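Local atomic coordinates of putative thioesterase II (Thermobifida fusca, PDB entry 3BBJ), a protein that probably hydrolyses acyl thioesters such as acyl-CoA, as a putative thioesterase built from two HotDog-type domains. Residues A[24-29]-A[72-77]; A[197-202]-A[251-256]. One frame throughout, in Å; residues are numbered along the deposited sequence.

Overall arrangement
Contacts 1 and 2 sample the two halves of a double-HotDog chain, the first in the N-terminal acyl-CoA thioesterase domain, the second in the C-terminal one. Contact 1 pairs two antiparallel strands through their backbones, its centre about 17 Å from the centre of the chain. Contact 2 packs residues 197-202, which carry helix 191-198 into a type I turn, on strand 246-254, its centre about 7 Å from the centre of the chain. The centres of contacts 1 and 2 are about 23 Å apart and the nearest atoms of contacts 1 and 2 about 9 Å apart. Helix 38-51 links them: Val44 meets Val24 of contact 1, and Met42 meets Val199 of contact 2. Asp200 also accepts a hydrogen bond from Gly39 N.

Contact 1: A[24-29]-A[72-77]; sequences VELDPG and GPAEIE
Val24 carries CG1 in the crowded position between its backbone N and carbonyl carbon (chi1 70°), which sets this methyl 3.7 Å from Ala74 CB. In Leu26, CG stands beside the backbone N (chi1 -57°) and approaches the same Ala74 methyl, so Ala74 CB is met by two branched side chains of the neighbouring strand. Ile76 CD1 extends the apolar row past Val24 CG1. Val44 and Leu41 of helix 38-51 cover this face.

On the other face Glu25, bent at chi2 (-81°), lies alongside Pro73 with OE2 over the ring face at the N-CD bond. Glu25 OE2 lies 3.1 Å from Pro73 N as well as from Pro73 CD, but that nitrogen carries no hydrogen, so the approach is a van der Waals contact.

Val24-Ala74 and Leu26-Gly72 are hydrogen-bonded pairs, with Glu25-Pro73 the non-hydrogen-bonded pair between them. Val24 N donates to Ala74 O and Ala74 N to Val24 O (2.9 Å), both in the carbonyl planes. Leu26 N reaches Gly72 O at 2.6 Å from above the carbonyl plane, whereas Gly72 N returns to Leu26 O along a lone pair. At the backbone angles of Gly72 a CB would jam against the preceding carbonyl oxygen. Beyond the strand, Asp27 OD1 accepts from Gly29 N in an Asx turn. The whole is an antiparallel strand pair of a HotDog fold, its apolar face packed on helix 38-51.

Contact 2: A[197-202]-A[251-256]; sequences LAVDAL and VDLWDA
Val251 opens the strand segment with its CB directed at 197-202. CG1 stands anti to its backbone N (chi1 173°) and CG2 beside that N, and the two methyls meet Leu202 CD1 tip to tip, each 3.8 Å away. Val251 CG2 also lies 3.8 Å from Val199 O, a carbonyl within the type I turn from Ala198 to Ala201. An alanine here would remove both methyls and would probably loosen the packing against Leu202 and the Val199 carbonyl. Asp252 turns away, and its OD2 forms a salt bridge with Arg236 of strand 233-243.

Leu253 points back toward Ala198 and Val199, with CG beside the backbone N (chi1 -57°). Its CD1 does the touching, 3.6 Å from Ala198 CB and 4.1 Å from Val199 CG1; the Val199 and Leu253 side chains cross at about a right angle. Phe235 of strand 233-243 also touches both Leu253 and Leu202.

In the opposing turn Ala201 N bonds Ala198 O at 3.1 Å. All five touching residues are buried. Three of the four approaches join apolar side chains and the fourth sets a methyl against a carbonyl oxygen, so van der Waals packing rather than directional bonds holds segment 197-202 on strand 246-254.

Contact 1: A[24-29]-A[72-77]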
loop_
_atom_site.group_PDB
_atom_site.type_symbol
_atom_site.label_atom_id
_atom_site.label_comp_id
_atom_site.label_asym_id
_atom_site.label_seq_id
_atom_site.Cartn_x
_atom_site.Cartn_y
_atom_site.Cartn_z
ATOM N N VAL A 24 -24.042 0.140 -11.255
ATOM C CA VAL A 24 -24.192 0.162 -9.812
ATOM C C VAL A 24 -25.002 1.409 -9.409
ATOM O O VAL A 24 -24.983 2.419 -10.109
ATOM C CB VAL A 24 -22.775 0.140 -9.143
ATOM C CG1 VAL A 24 -22.046 1.469 -9.358
ATOM C CG2 VAL A 24 -22.861 -0.183 -7.669
ATOM N N GLU A 25 -25.734 1.308 -8.304
ATOM C CA GLU A 25 -26.448 2.450 -7.700
ATOM C C GLU A 25 -25.786 2.846 -6.385
ATOM O O GLU A 25 -25.775 2.072 -5.432
ATOM C CB GLU A 25 -27.934 2.112 -7.435
ATOM C CG GLU A 25 -28.917 2.757 -8.419
ATOM C CD GLU A 25 -29.228 4.212 -8.074
ATOM O OE1 GLU A 25 -29.302 4.557 -6.871
ATOM O OE2 GLU A 25 -29.416 5.012 -9.013
ATOM N N LEU A 26 -25.244 4.052 -6.327
ATOM C CA LEU A 26 -24.573 4.505 -5.110
ATOM C C LEU A 26 -25.625 4.948 -4.108
ATOM O O LEU A 26 -26.425 5.837 -4.376
ATOM C CB LEU A 26 -23.555 5.615 -5.390
ATOM C CG LEU A 26 -22.461 5.254 -6.401
ATOM C CD1 LEU A 26 -21.283 6.138 -6.163
ATOM C CD2 LEU A 26 -22.044 3.778 -6.328
ATOM N N ASP A 27 -25.614 4.278 -2.965
ATOM C CA ASP A 27 -26.596 4.479 -1.926
ATOM C C ASP A 27 -26.211 5.704 -1.092
ATOM O O ASP A 27 -25.150 5.723 -0.452
ATOM C CB ASP A 27 -26.670 3.198 -1.084
ATOM C CG ASP A 27 -27.615 3.309 0.088
ATOM O OD1 ASP A 27 -28.145 4.403 0.356
ATOM O OD2 ASP A 27 -27.802 2.296 0.760
ATOM N N PRO A 28 -27.079 6.731 -1.086
ATOM C CA PRO A 28 -26.763 7.986 -0.390
ATOM C C PRO A 28 -26.616 7.844 1.134
ATOM O O PRO A 28 -26.152 8.777 1.804
ATOM C CB PRO A 28 -27.949 8.889 -0.743
ATOM C CG PRO A 28 -29.045 7.966 -1.093
ATOM C CD PRO A 28 -28.413 6.772 -1.715
ATOM N N GLY A 29 -27.051 6.704 1.668
ATOM C CA GLY A 29 -26.844 6.372 3.075
ATOM C C GLY A 29 -25.365 6.242 3.452
ATOM O O GLY A 29 -25.022 6.248 4.636
ATOM N N GLY A 72 -26.764 7.866 -6.591
ATOM C CA GLY A 72 -27.370 7.552 -7.864
ATOM C C GLY A 72 -26.541 6.582 -8.675
ATOM O O GLY A 72 -25.635 5.938 -8.146
ATOM N N PRO A 73 -26.859 6.464 -9.977
ATOM C CA PRO A 73 -26.133 5.528 -10.828
ATOM C C PRO A 73 -24.664 5.889 -11.092
ATOM O O PRO A 73 -24.289 7.060 -11.140
ATOM C CB PRO A 73 -26.939 5.530 -12.140
ATOM C CG PRO A 73 -28.207 6.242 -11.831
ATOM C CD PRO A 73 -27.926 7.163 -10.717
ATOM N N ALA A 74 -23.863 4.840 -11.245
ATOM C CA ALA A 74 -22.465 4.931 -11.613
ATOM C C ALA A 74 -22.189 3.701 -12.470
ATOM O O ALA A 74 -22.906 2.701 -12.372
ATOM C CB ALA A 74 -21.607 4.948 -10.390
ATOM N N GLU A 75 -21.173 3.771 -13.326
ATOM C CA GLU A 75 -20.872 2.663 -14.238
ATOM C C GLU A 75 -19.432 2.193 -14.093
ATOM O O GLU A 75 -18.526 2.989 -13.870
ATOM C CB GLU A 75 -21.240 2.997 -15.698
ATOM C CG GLU A 75 -20.973 4.431 -16.159
ATOM C CD GLU A 75 -21.986 5.461 -15.633
ATOM O OE1 GLU A 75 -23.031 5.060 -15.054
ATOM O OE2 GLU A 75 -21.722 6.678 -15.811
ATOM N N ILE A 76 -19.245 0.883 -14.213
ATOM C CA ILE A 76 -17.956 0.237 -14.001
ATOM C C ILE A 76 -17.412 -0.447 -15.256
ATOM O O ILE A 76 -18.112 -1.191 -15.945
ATOM C CB ILE A 76 -18.051 -0.792 -12.884
ATOM C CG1 ILE A 76 -18.323 -0.064 -11.565
ATOM C CG2 ILE A 76 -16.758 -1.659 -12.837
ATOM C CD1 ILE A 76 -18.758 -0.971 -10.428
ATOM N N GLU A 77 -16.128 -0.217 -15.493
ATOM C CA GLU A 77 -15.434 -0.669 -16.686
ATOM C C GLU A 77 -14.222 -1.505 -16.250
ATOM O O GLU A 77 -13.299 -0.971 -15.657
ATOM C CB GLU A 77 -15.023 0.592 -17.428
ATOM C CG GLU A 77 -14.579 0.435 -18.851
ATOM C CD GLU A 77 -14.490 1.790 -19.552
ATOM O OE1 GLU A 77 -15.515 2.518 -19.562
ATOM O OE2 GLU A 77 -13.401 2.112 -20.089
#

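Contact 2: A[197-202]-A[251-256]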
loop_
_atom_site.group_PDB
_atom_site.type_symbol
_atom_site.label_atom_id
_atom_site.label_comp_id
_atom_site.label_asym_id
_atom_site.label_seq_id
_atom_site.Cartn_x
_atom_site.Cartn_y
_atom_site.Cartn_z
ATOM N N LEU A 197 -14.830 -1.974 2.818
ATOM C CA LEU A 197 -15.494 -0.874 3.527
ATOM C C LEU A 197 -14.906 -0.707 4.925
ATOM O O LEU A 197 -14.628 0.415 5.367
ATOM C CB LEU A 197 -17.018 -1.089 3.635
ATOM C CG LEU A 197 -17.815 -0.073 4.485
ATOM C CD1 LEU A 197 -17.569 1.345 4.036
ATOM C CD2 LEU A 197 -19.295 -0.353 4.446
ATOM N N ALA A 198 -14.735 -1.825 5.616
ATOM C CA ALA A 198 -14.196 -1.846 6.984
ATOM C C ALA A 198 -12.891 -1.078 7.117
ATOM O O ALA A 198 -12.729 -0.297 8.036
ATOM C CB ALA A 198 -14.014 -3.281 7.444
ATOM N N VAL A 199 -11.973 -1.263 6.180
ATOM C CA VAL A 199 -10.662 -0.617 6.248
ATOM C C VAL A 199 -10.760 0.917 6.191
ATOM O O VAL A 199 -9.811 1.608 6.566
ATOM C CB VAL A 199 -9.706 -1.101 5.100
ATOM C CG1 VAL A 199 -9.617 -2.600 5.041
ATOM C CG2 VAL A 199 -10.161 -0.602 3.763
ATOM N N ASP A 200 -11.880 1.425 5.672
ATOM C CA ASP A 200 -12.143 2.865 5.558
ATOM C C ASP A 200 -13.391 3.271 6.332
ATOM O O ASP A 200 -13.986 4.304 6.040
ATOM C CB ASP A 200 -12.345 3.278 4.085
ATOM C CG ASP A 200 -12.262 4.799 3.881
ATOM O OD1 ASP A 200 -11.435 5.467 4.544
ATOM O OD2 ASP A 200 -13.002 5.329 3.040
ATOM N N ALA A 201 -13.784 2.484 7.325
ATOM C CA ALA A 201 -15.016 2.779 8.065
ATOM C C ALA A 201 -14.773 3.432 9.432
ATOM O O ALA A 201 -15.718 3.540 10.235
ATOM C CB ALA A 201 -15.855 1.495 8.228
ATOM N N LEU A 202 -13.535 3.876 9.689
ATOM C CA LEU A 202 -13.188 4.444 11.004
ATOM C C LEU A 202 -12.895 5.945 10.944
ATOM O O LEU A 202 -12.687 6.497 9.860
ATOM C CB LEU A 202 -11.960 3.737 11.567
ATOM C CG LEU A 202 -11.825 2.226 11.422
ATOM C CD1 LEU A 202 -10.335 1.859 11.555
ATOM C CD2 LEU A 202 -12.718 1.488 12.453
ATOM N N VAL A 251 -4.470 0.780 8.935
ATOM C CA VAL A 251 -5.534 0.042 9.607
ATOM C C VAL A 251 -5.331 -1.476 9.473
ATOM O O VAL A 251 -5.202 -2.008 8.383
ATOM C CB VAL A 251 -6.940 0.459 9.043
ATOM C CG1 VAL A 251 -8.055 -0.423 9.612
ATOM C CG2 VAL A 251 -7.222 1.940 9.300
ATOM N N ASP A 252 -5.275 -2.166 10.599
ATOM C CA ASP A 252 -5.200 -3.622 10.599
ATOM C C ASP A 252 -6.502 -4.145 11.195
ATOM O O ASP A 252 -7.079 -3.521 12.095
ATOM C CB ASP A 252 -3.978 -4.108 11.377
ATOM C CG ASP A 252 -2.669 -3.612 10.767
ATOM O OD1 ASP A 252 -2.473 -3.801 9.556
ATOM O OD2 ASP A 252 -1.847 -3.006 11.486
ATOM N N LEU A 253 -6.982 -5.260 10.647
ATOM C CA LEU A 253 -8.190 -5.895 11.127
ATOM C C LEU A 253 -7.923 -7.356 11.484
ATOM O O LEU A 253 -7.254 -8.081 10.733
ATOM C CB LEU A 253 -9.288 -5.828 10.059
ATOM C CG LEU A 253 -9.728 -4.470 9.511
ATOM C CD1 LEU A 253 -10.778 -4.625 8.363
ATOM C CD2 LEU A 253 -10.279 -3.610 10.625
ATOM N N TRP A 254 -8.445 -7.769 12.638
ATOM C CA TRP A 254 -8.382 -9.158 13.106
ATOM C C TRP A 254 -9.797 -9.675 13.286
ATOM O O TRP A 254 -10.745 -8.897 13.493
ATOM C CB TRP A 254 -7.685 -9.261 14.460
ATOM C CG TRP A 254 -6.246 -8.884 14.477
ATOM C CD1 TRP A 254 -5.175 -9.729 14.509
ATOM C CD2 TRP A 254 -5.714 -7.559 14.488
ATOM N NE1 TRP A 254 -3.999 -9.009 14.535
ATOM C CE2 TRP A 254 -4.306 -7.672 14.522
ATOM C CE3 TRP A 254 -6.287 -6.290 14.472
ATOM C CZ2 TRP A 254 -3.466 -6.554 14.529
ATOM C CZ3 TRP A 254 -5.455 -5.180 14.492
ATOM C CH2 TRP A 254 -4.059 -5.319 14.513
ATOM N N ASP A 255 -9.944 -10.993 13.231
ATOM C CA ASP A 255 -11.254 -11.610 13.419
ATOM C C ASP A 255 -11.491 -11.989 14.884
ATOM O O ASP A 255 -10.619 -11.791 15.741
ATOM C CB ASP A 255 -11.419 -12.835 12.492
ATOM C CG ASP A 255 -10.598 -14.063 12.937
ATOM O OD1 ASP A 255 -9.772 -13.997 13.878
ATOM O OD2 ASP A 255 -10.801 -15.116 12.301
ATOM N N ALA A 256 -12.682 -12.533 15.143
ATOM C CA ALA A 256 -13.073 -13.036 16.464
ATOM C C ALA A 256 -12.011 -13.924 17.106
ATOM O O ALA A 256 -11.845 -13.917 18.321
ATOM C CB ALA A 256 -14.416 -13.811 16.368
#